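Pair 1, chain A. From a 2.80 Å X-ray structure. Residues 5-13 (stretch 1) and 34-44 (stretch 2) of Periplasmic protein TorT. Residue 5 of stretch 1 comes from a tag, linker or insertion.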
# COMPACT_ATOMS: atom_id res chain seq x y z
N ASP A 5 25.42 -33.87 -9.45
CA ASP A 5 24.97 -33.31 -10.75
C ASP A 5 23.76 -34.08 -11.26
O ASP A 5 23.89 -34.98 -12.09
CB ASP A 5 26.09 -33.39 -11.79
CG ASP A 5 27.33 -32.62 -11.37
OD1 ASP A 5 28.25 -32.49 -12.21
OD2 ASP A 5 27.40 -32.16 -10.22
N GLU A 6 22.59 -33.72 -10.76
CA GLU A 6 21.35 -34.37 -11.17
C GLU A 6 20.17 -33.39 -11.09
O GLU A 6 20.01 -32.68 -10.10
CB GLU A 6 21.06 -35.60 -10.30
CG GLU A 6 21.91 -36.82 -10.66
CD GLU A 6 21.38 -38.11 -10.03
OE1 GLU A 6 20.16 -38.38 -10.14
OE2 GLU A 6 22.19 -38.86 -9.45
N LYS A 7 19.34 -33.37 -12.13
CA LYS A 7 18.20 -32.46 -12.17
C LYS A 7 17.04 -32.81 -11.25
O LYS A 7 16.21 -33.66 -11.57
CB LYS A 7 17.69 -32.33 -13.60
CG LYS A 7 18.68 -31.68 -14.57
CD LYS A 7 18.63 -30.16 -14.53
CE LYS A 7 19.45 -29.55 -15.66
NZ LYS A 7 19.27 -28.07 -15.79
N ILE A 8 17.00 -32.14 -10.10
CA ILE A 8 15.93 -32.32 -9.12
C ILE A 8 15.36 -30.93 -8.85
O ILE A 8 16.06 -30.03 -8.37
CB ILE A 8 16.46 -32.92 -7.81
CG1 ILE A 8 16.94 -34.36 -8.06
CG2 ILE A 8 15.35 -32.89 -6.75
CD1 ILE A 8 17.55 -35.02 -6.84
N CYS A 9 14.08 -30.77 -9.16
CA CYS A 9 13.37 -29.50 -9.03
C CYS A 9 12.27 -29.56 -7.96
O CYS A 9 11.23 -30.19 -8.16
CB CYS A 9 12.77 -29.18 -10.40
SG CYS A 9 12.50 -27.44 -10.88
N ALA A 10 12.51 -28.89 -6.82
CA ALA A 10 11.54 -28.87 -5.72
C ALA A 10 10.55 -27.70 -5.84
O ALA A 10 10.93 -26.53 -5.88
CB ALA A 10 12.27 -28.81 -4.38
N ILE A 11 9.26 -28.04 -5.88
CA ILE A 11 8.20 -27.06 -6.02
C ILE A 11 7.31 -26.93 -4.78
O ILE A 11 6.36 -27.70 -4.61
CB ILE A 11 7.31 -27.40 -7.26
CG1 ILE A 11 8.19 -27.44 -8.51
CG2 ILE A 11 6.20 -26.38 -7.44
CD1 ILE A 11 9.14 -26.26 -8.62
N TYR A 12 7.61 -25.95 -3.94
CA TYR A 12 6.83 -25.71 -2.73
C TYR A 12 5.55 -24.94 -3.04
O TYR A 12 5.34 -24.49 -4.16
CB TYR A 12 7.61 -24.86 -1.75
CG TYR A 12 9.01 -25.31 -1.44
CD1 TYR A 12 9.45 -26.60 -1.76
CD2 TYR A 12 9.88 -24.47 -0.74
CE1 TYR A 12 10.73 -27.04 -1.38
CE2 TYR A 12 11.14 -24.89 -0.36
CZ TYR A 12 11.56 -26.18 -0.68
OH TYR A 12 12.79 -26.58 -0.24
N PRO A 13 4.66 -24.81 -2.05
CA PRO A 13 3.42 -24.07 -2.28
C PRO A 13 3.69 -22.61 -1.88
O PRO A 13 2.94 -21.70 -2.23
CB PRO A 13 2.43 -24.77 -1.36
CG PRO A 13 3.29 -25.14 -0.19
CD PRO A 13 4.57 -25.64 -0.83
N GLN A 34 24.16 -35.40 -1.02
CA GLN A 34 23.95 -36.39 -2.07
C GLN A 34 24.47 -35.78 -3.38
O GLN A 34 24.27 -36.33 -4.46
CB GLN A 34 22.47 -36.75 -2.22
CG GLN A 34 21.96 -37.70 -1.14
CD GLN A 34 20.69 -38.42 -1.55
OE1 GLN A 34 20.65 -39.07 -2.60
NE2 GLN A 34 19.65 -38.31 -0.73
N GLY A 35 25.15 -34.64 -3.24
CA GLY A 35 25.73 -33.93 -4.36
C GLY A 35 24.86 -33.68 -5.58
O GLY A 35 25.39 -33.42 -6.66
N VAL A 36 23.54 -33.74 -5.42
CA VAL A 36 22.63 -33.53 -6.54
C VAL A 36 22.51 -32.06 -6.94
O VAL A 36 23.11 -31.17 -6.33
CB VAL A 36 21.20 -34.07 -6.24
CG1 VAL A 36 21.27 -35.52 -5.79
CG2 VAL A 36 20.52 -33.20 -5.20
N ASN A 37 21.72 -31.83 -7.99
CA ASN A 37 21.47 -30.50 -8.53
C ASN A 37 20.01 -30.15 -8.27
O ASN A 37 19.12 -30.48 -9.06
CB ASN A 37 21.79 -30.50 -10.03
CG ASN A 37 21.31 -29.25 -10.72
OD1 ASN A 37 21.66 -28.14 -10.33
ND2 ASN A 37 20.52 -29.43 -11.77
N LEU A 38 19.77 -29.49 -7.15
CA LEU A 38 18.43 -29.11 -6.75
C LEU A 38 18.17 -27.60 -6.79
O LEU A 38 18.94 -26.80 -6.24
CB LEU A 38 18.15 -29.66 -5.34
CG LEU A 38 16.84 -29.40 -4.59
CD1 LEU A 38 16.88 -28.03 -3.94
CD2 LEU A 38 15.66 -29.54 -5.54
N ARG A 39 17.09 -27.24 -7.46
CA ARG A 39 16.68 -25.85 -7.57
C ARG A 39 15.30 -25.79 -6.96
O ARG A 39 14.49 -26.70 -7.12
CB ARG A 39 16.63 -25.41 -9.04
CG ARG A 39 16.52 -23.90 -9.25
CD ARG A 39 17.00 -23.53 -10.65
NE ARG A 39 17.01 -22.09 -10.92
CZ ARG A 39 17.56 -21.55 -12.01
NH1 ARG A 39 18.14 -22.32 -12.92
NH2 ARG A 39 17.52 -20.23 -12.18
N VAL A 40 15.03 -24.69 -6.25
CA VAL A 40 13.76 -24.51 -5.58
C VAL A 40 12.90 -23.36 -6.11
O VAL A 40 13.35 -22.22 -6.22
CB VAL A 40 14.00 -24.31 -4.08
CG1 VAL A 40 14.23 -25.65 -3.41
CG2 VAL A 40 15.22 -23.40 -3.87
N LEU A 41 11.65 -23.68 -6.45
CA LEU A 41 10.69 -22.69 -6.94
C LEU A 41 9.46 -22.73 -6.05
O LEU A 41 8.78 -23.75 -5.97
CB LEU A 41 10.25 -23.01 -8.38
CG LEU A 41 11.30 -23.19 -9.48
CD1 LEU A 41 10.55 -23.24 -10.81
CD2 LEU A 41 12.34 -22.07 -9.46
N GLU A 42 9.18 -21.61 -5.38
CA GLU A 42 8.03 -21.55 -4.50
C GLU A 42 6.91 -20.74 -5.14
O GLU A 42 7.13 -19.61 -5.60
CB GLU A 42 8.45 -20.96 -3.14
CG GLU A 42 8.86 -19.50 -3.18
CD GLU A 42 7.74 -18.58 -2.74
OE1 GLU A 42 7.93 -17.35 -2.82
OE2 GLU A 42 6.68 -19.09 -2.30
N ALA A 43 5.72 -21.32 -5.16
CA ALA A 43 4.54 -20.70 -5.76
C ALA A 43 4.09 -19.39 -5.12
O ALA A 43 3.10 -18.78 -5.58
CB ALA A 43 3.39 -21.68 -5.75
N GLY A 44 4.78 -18.96 -4.07
CA GLY A 44 4.42 -17.73 -3.40
C GLY A 44 3.10 -17.74 -2.64
O GLY A 44 2.74 -16.74 -2.04

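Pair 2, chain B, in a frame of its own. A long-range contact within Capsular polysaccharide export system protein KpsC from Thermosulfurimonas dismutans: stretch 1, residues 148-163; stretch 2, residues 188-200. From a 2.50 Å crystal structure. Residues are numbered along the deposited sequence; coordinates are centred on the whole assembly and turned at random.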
# COMPACT_ATOMS: atom_id res chain seq x y z
N PRO B 148 -25.05 -5.69 9.67
CA PRO B 148 -24.40 -5.11 10.85
C PRO B 148 -25.11 -5.52 12.13
O PRO B 148 -26.32 -5.32 12.27
CB PRO B 148 -24.51 -3.60 10.61
CG PRO B 148 -25.72 -3.44 9.68
CD PRO B 148 -26.18 -4.83 9.26
N PRO B 149 -24.38 -6.10 13.08
CA PRO B 149 -25.03 -6.55 14.32
C PRO B 149 -25.53 -5.38 15.15
O PRO B 149 -24.93 -4.31 15.19
CB PRO B 149 -23.91 -7.31 15.04
CG PRO B 149 -22.66 -6.65 14.55
CD PRO B 149 -22.93 -6.31 13.11
N ARG B 150 -26.66 -5.61 15.82
CA ARG B 150 -27.26 -4.64 16.72
C ARG B 150 -26.85 -5.02 18.14
O ARG B 150 -27.41 -5.95 18.73
CB ARG B 150 -28.78 -4.61 16.57
CG ARG B 150 -29.26 -4.14 15.21
CD ARG B 150 -28.92 -2.68 14.98
NE ARG B 150 -29.43 -1.83 16.05
CZ ARG B 150 -30.68 -1.37 16.11
NH1 ARG B 150 -31.55 -1.68 15.16
NH2 ARG B 150 -31.05 -0.60 17.12
N THR B 151 -25.87 -4.30 18.69
CA THR B 151 -25.36 -4.61 20.01
C THR B 151 -24.87 -3.32 20.67
O THR B 151 -24.73 -2.28 20.03
CB THR B 151 -24.23 -5.65 19.96
OG1 THR B 151 -23.94 -6.10 21.29
CG2 THR B 151 -22.98 -5.04 19.35
N ASP B 152 -24.62 -3.41 21.98
CA ASP B 152 -24.09 -2.31 22.75
C ASP B 152 -22.56 -2.29 22.77
O ASP B 152 -21.98 -1.30 23.24
CB ASP B 152 -24.61 -2.37 24.19
CG ASP B 152 -24.33 -3.71 24.85
OD1 ASP B 152 -24.24 -4.72 24.13
OD2 ASP B 152 -24.20 -3.74 26.09
N LYS B 153 -21.91 -3.34 22.29
CA LYS B 153 -20.46 -3.42 22.29
C LYS B 153 -19.88 -2.60 21.14
O LYS B 153 -20.54 -2.32 20.14
CB LYS B 153 -20.00 -4.87 22.19
CG LYS B 153 -20.72 -5.82 23.13
CD LYS B 153 -20.57 -7.26 22.68
CE LYS B 153 -21.50 -8.18 23.46
NZ LYS B 153 -21.50 -9.56 22.92
N LYS B 154 -18.61 -2.22 21.30
CA LYS B 154 -17.91 -1.50 20.25
C LYS B 154 -17.66 -2.42 19.07
O LYS B 154 -17.17 -3.54 19.23
CB LYS B 154 -16.60 -0.92 20.77
CG LYS B 154 -15.84 -0.09 19.75
CD LYS B 154 -14.86 0.86 20.42
CE LYS B 154 -13.73 0.12 21.11
NZ LYS B 154 -12.73 1.07 21.69
N ILE B 155 -17.99 -1.95 17.87
CA ILE B 155 -17.84 -2.74 16.65
C ILE B 155 -16.41 -2.57 16.14
O ILE B 155 -15.99 -1.46 15.80
CB ILE B 155 -18.85 -2.32 15.58
CG1 ILE B 155 -20.28 -2.41 16.12
CG2 ILE B 155 -18.72 -3.19 14.33
CD1 ILE B 155 -20.71 -3.82 16.47
N ILE B 156 -15.66 -3.68 16.10
CA ILE B 156 -14.30 -3.71 15.56
C ILE B 156 -14.29 -4.63 14.35
O ILE B 156 -14.85 -5.73 14.39
CB ILE B 156 -13.29 -4.17 16.63
CG1 ILE B 156 -13.14 -3.12 17.73
CG2 ILE B 156 -11.93 -4.44 16.00
CD1 ILE B 156 -12.03 -3.43 18.73
N VAL B 157 -13.65 -4.18 13.26
CA VAL B 157 -13.50 -4.95 12.04
C VAL B 157 -12.02 -5.24 11.82
O VAL B 157 -11.17 -4.37 12.04
CB VAL B 157 -14.11 -4.22 10.81
CG1 VAL B 157 -13.38 -2.92 10.53
CG2 VAL B 157 -14.10 -5.12 9.57
N VAL B 158 -11.72 -6.46 11.40
CA VAL B 158 -10.35 -6.89 11.14
C VAL B 158 -10.28 -7.51 9.75
O VAL B 158 -10.83 -8.59 9.52
CB VAL B 158 -9.86 -7.88 12.21
CG1 VAL B 158 -8.51 -8.46 11.82
CG2 VAL B 158 -9.77 -7.21 13.57
N PRO B 159 -9.62 -6.85 8.78
CA PRO B 159 -9.48 -7.44 7.44
C PRO B 159 -8.30 -8.40 7.41
O PRO B 159 -7.17 -8.02 7.72
CB PRO B 159 -9.23 -6.22 6.55
CG PRO B 159 -8.57 -5.23 7.45
CD PRO B 159 -9.12 -5.47 8.84
N GLY B 160 -8.57 -9.65 7.06
CA GLY B 160 -7.50 -10.62 6.92
C GLY B 160 -6.64 -10.34 5.70
O GLY B 160 -7.09 -9.75 4.71
N GLN B 161 -5.39 -10.78 5.77
CA GLN B 161 -4.44 -10.63 4.68
C GLN B 161 -3.93 -11.99 4.25
O GLN B 161 -4.07 -12.99 4.96
CB GLN B 161 -3.25 -9.75 5.08
CG GLN B 161 -3.61 -8.33 5.49
CD GLN B 161 -2.38 -7.51 5.86
OE1 GLN B 161 -2.40 -6.75 6.82
NE2 GLN B 161 -1.30 -7.68 5.10
N VAL B 162 -3.33 -12.03 3.06
CA VAL B 162 -2.57 -13.19 2.64
C VAL B 162 -1.25 -13.18 3.39
O VAL B 162 -0.46 -12.23 3.27
CB VAL B 162 -2.35 -13.19 1.12
CG1 VAL B 162 -2.00 -14.59 0.63
CG2 VAL B 162 -3.59 -12.67 0.41
N GLU B 163 -1.00 -14.22 4.18
CA GLU B 163 0.12 -14.20 5.12
C GLU B 163 1.48 -14.21 4.42
O GLU B 163 2.47 -13.77 5.02
CB GLU B 163 0.02 -15.37 6.09
CG GLU B 163 -1.16 -15.26 7.04
CD GLU B 163 -1.35 -16.48 7.91
OE1 GLU B 163 -0.72 -17.52 7.62
OE2 GLU B 163 -2.13 -16.41 8.88
N HIS B 188 -6.50 -6.87 23.49
CA HIS B 188 -6.59 -5.44 23.75
C HIS B 188 -8.03 -4.94 23.84
O HIS B 188 -8.26 -3.85 24.37
CB HIS B 188 -5.84 -4.66 22.66
CG HIS B 188 -4.36 -4.83 22.70
ND1 HIS B 188 -3.71 -5.89 22.09
CD2 HIS B 188 -3.39 -4.09 23.28
CE1 HIS B 188 -2.41 -5.78 22.29
NE2 HIS B 188 -2.19 -4.70 23.01
N ASN B 189 -9.00 -5.72 23.35
CA ASN B 189 -10.41 -5.32 23.36
C ASN B 189 -11.25 -6.50 23.81
O ASN B 189 -11.83 -7.24 23.00
CB ASN B 189 -10.84 -4.82 21.98
CG ASN B 189 -9.91 -3.77 21.42
OD1 ASN B 189 -10.00 -2.59 21.77
ND2 ASN B 189 -8.99 -4.19 20.56
N PRO B 190 -11.36 -6.71 25.13
CA PRO B 190 -12.02 -7.94 25.62
C PRO B 190 -13.52 -7.99 25.36
O PRO B 190 -14.06 -9.09 25.18
CB PRO B 190 -11.72 -7.92 27.13
CG PRO B 190 -10.55 -6.98 27.28
CD PRO B 190 -10.72 -5.95 26.22
N ASN B 191 -14.21 -6.85 25.35
CA ASN B 191 -15.67 -6.83 25.27
C ASN B 191 -16.21 -6.37 23.92
O ASN B 191 -17.42 -6.42 23.72
CB ASN B 191 -16.25 -5.93 26.37
CG ASN B 191 -15.81 -6.35 27.75
OD1 ASN B 191 -15.02 -5.65 28.40
ND2 ASN B 191 -16.32 -7.48 28.22
N ALA B 192 -15.35 -5.91 23.02
CA ALA B 192 -15.82 -5.39 21.74
C ALA B 192 -16.36 -6.52 20.86
O ALA B 192 -16.02 -7.69 21.03
CB ALA B 192 -14.70 -4.64 21.02
N TYR B 193 -17.20 -6.14 19.90
CA TYR B 193 -17.71 -7.07 18.90
C TYR B 193 -16.72 -7.09 17.74
O TYR B 193 -16.60 -6.11 17.00
CB TYR B 193 -19.11 -6.68 18.43
CG TYR B 193 -19.77 -7.71 17.54
CD1 TYR B 193 -19.48 -7.78 16.18
CD2 TYR B 193 -20.68 -8.63 18.06
CE1 TYR B 193 -20.07 -8.72 15.37
CE2 TYR B 193 -21.28 -9.57 17.26
CZ TYR B 193 -20.98 -9.62 15.91
OH TYR B 193 -21.57 -10.56 15.10
N ILE B 194 -16.01 -8.21 17.59
CA ILE B 194 -14.98 -8.35 16.57
C ILE B 194 -15.55 -9.19 15.43
O ILE B 194 -16.01 -10.32 15.65
CB ILE B 194 -13.71 -8.99 17.14
CG1 ILE B 194 -13.18 -8.16 18.31
CG2 ILE B 194 -12.65 -9.13 16.06
CD1 ILE B 194 -11.94 -8.73 18.96
N VAL B 195 -15.52 -8.64 14.22
CA VAL B 195 -15.93 -9.34 13.01
C VAL B 195 -14.71 -9.45 12.11
O VAL B 195 -14.09 -8.43 11.78
CB VAL B 195 -17.10 -8.64 12.30
CG1 VAL B 195 -16.89 -7.13 12.28
CG2 VAL B 195 -17.25 -9.17 10.89
N TYR B 196 -14.36 -10.67 11.73
CA TYR B 196 -13.18 -10.94 10.92
C TYR B 196 -13.59 -11.08 9.46
O TYR B 196 -14.37 -11.98 9.12
CB TYR B 196 -12.45 -12.19 11.39
CG TYR B 196 -11.27 -12.58 10.53
CD1 TYR B 196 -10.14 -11.78 10.46
CD2 TYR B 196 -11.28 -13.76 9.80
CE1 TYR B 196 -9.06 -12.13 9.68
CE2 TYR B 196 -10.21 -14.13 9.01
CZ TYR B 196 -9.10 -13.31 8.96
OH TYR B 196 -8.02 -13.66 8.18
N LYS B 197 -13.07 -10.19 8.61
CA LYS B 197 -13.29 -10.28 7.18
C LYS B 197 -12.08 -10.93 6.54
O LYS B 197 -11.05 -10.27 6.34
CB LYS B 197 -13.53 -8.89 6.59
CG LYS B 197 -13.80 -8.91 5.10
CD LYS B 197 -13.08 -7.77 4.39
CE LYS B 197 -13.46 -7.72 2.92
NZ LYS B 197 -14.94 -7.60 2.76
N PRO B 198 -12.13 -12.22 6.21
CA PRO B 198 -10.96 -12.88 5.64
C PRO B 198 -10.67 -12.35 4.24
O PRO B 198 -11.56 -11.91 3.52
CB PRO B 198 -11.36 -14.35 5.60
CG PRO B 198 -12.85 -14.32 5.50
CD PRO B 198 -13.29 -13.12 6.30
N HIS B 199 -9.39 -12.40 3.87
CA HIS B 199 -9.00 -11.95 2.55
C HIS B 199 -9.64 -12.84 1.49
O HIS B 199 -9.74 -14.05 1.68
CB HIS B 199 -7.47 -11.97 2.41
CG HIS B 199 -6.97 -11.27 1.18
ND1 HIS B 199 -6.84 -11.91 -0.03
CD2 HIS B 199 -6.57 -10.00 0.98
CE1 HIS B 199 -6.38 -11.06 -0.93
NE2 HIS B 199 -6.21 -9.89 -0.34
N PRO B 200 -10.09 -12.26 0.37
CA PRO B 200 -10.76 -13.09 -0.65
C PRO B 200 -9.87 -14.16 -1.26
O PRO B 200 -10.32 -15.29 -1.47
CB PRO B 200 -11.21 -12.06 -1.70
CG PRO B 200 -10.32 -10.88 -1.48
CD PRO B 200 -10.08 -10.84 -0.00

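Both pairs are two neighbouring parallel strands, and the backbones coincide closely: 14 central residues superpose with an RMSD of 0.5 Å. The strand axes approach to 4.8 Å in each pair and cross at -22° in pair 1 and -21° in pair 2. The first rule is therefore written in the backbone. As in any parallel ladder, alternate residues of one strand reach across with both N and O. In pair 1 these are A:Ile8 and A:Ala10, and in pair 2 their matches B:Ile156 and B:Val158. A:Ile8 N donates to A:Asn37 O at 2.9 Å, and A:Ala10 N to A:Arg39 O at 3.0 Å; the equivalent bonds run from B:Ile156 N to B:Tyr193 O at 2.8 Å and from B:Val158 N to B:Val195 O at 3.1 Å. The ladders differ at their far ends. A:Tyr12 N to A:Leu41 O is a weak bond of 3.2 Å, whereas at the matching position B:Gly160 N meets B:Lys197 O at 2.7 Å with nearly straight geometry.

The best-conserved side chain is the isoleucine at A:Ile8 and B:Ile156, whose side-chain centres fall 0.2 Å apart. Both have chi1 m and chi2 t, and CD1 meets the residue just before the partner strand. There A:Ile8 CD1 lies 3.8 Å from A:Val36 CB, and B:Ile156 CD1 lies 3.7 Å from B:Ala192 CB. One long rotamer thus fills the same site against either a valine or an alanine.

Two steps along the same face, the first strand carries a small residue in pair 1 and a larger one in pair 2. In pair 1 the small A:Ala10 sits beside larger neighbours: its CB is 3.7 Å from A:Leu38 CD2 and 3.8 Å from A:Val40 CG1. In pair 2 this position is B:Val158, whose CG2 lies 4.3 Å from B:Ile194 CG2 and whose CG1 lies 3.9 Å from B:Tyr196 CD1.

The aromatic residue then changes sides. A:Tyr12 belongs to the first stretch and reaches back along the face, its CZ 3.9 Å from A:Val40 CG1. In pair 2, A:Val40 is matched by B:Tyr196 and A:Tyr12 by B:Gly160. The tyrosine now comes from the second strand, and its OH lies 3.3 Å from B:Gly160 CA. An ideal CB on that glycine would stand 2.1 Å from B:Tyr196 OH, a clash, so the missing side chain leaves room for the ring's end.

The other face is solved differently again. A:Lys7 CD comes to 3.4 Å from A:Asn37 ND2, while the matching B:Ile155 CD1 lies 3.8 Å from B:Tyr193 CB. The tyrosine ring also receives B:Pro149 CG over one face, 3.7 Å from its centroid, a CH-pi contact from a loop residue of the first stretch. Further along, A:Ile11 CD1 packs 3.4 Å from A:Leu41 CB, where pair 2 places B:Pro159 beside B:Lys197. The backbone fixes the register; side-chain volume can be apportioned between the strands in more than one way.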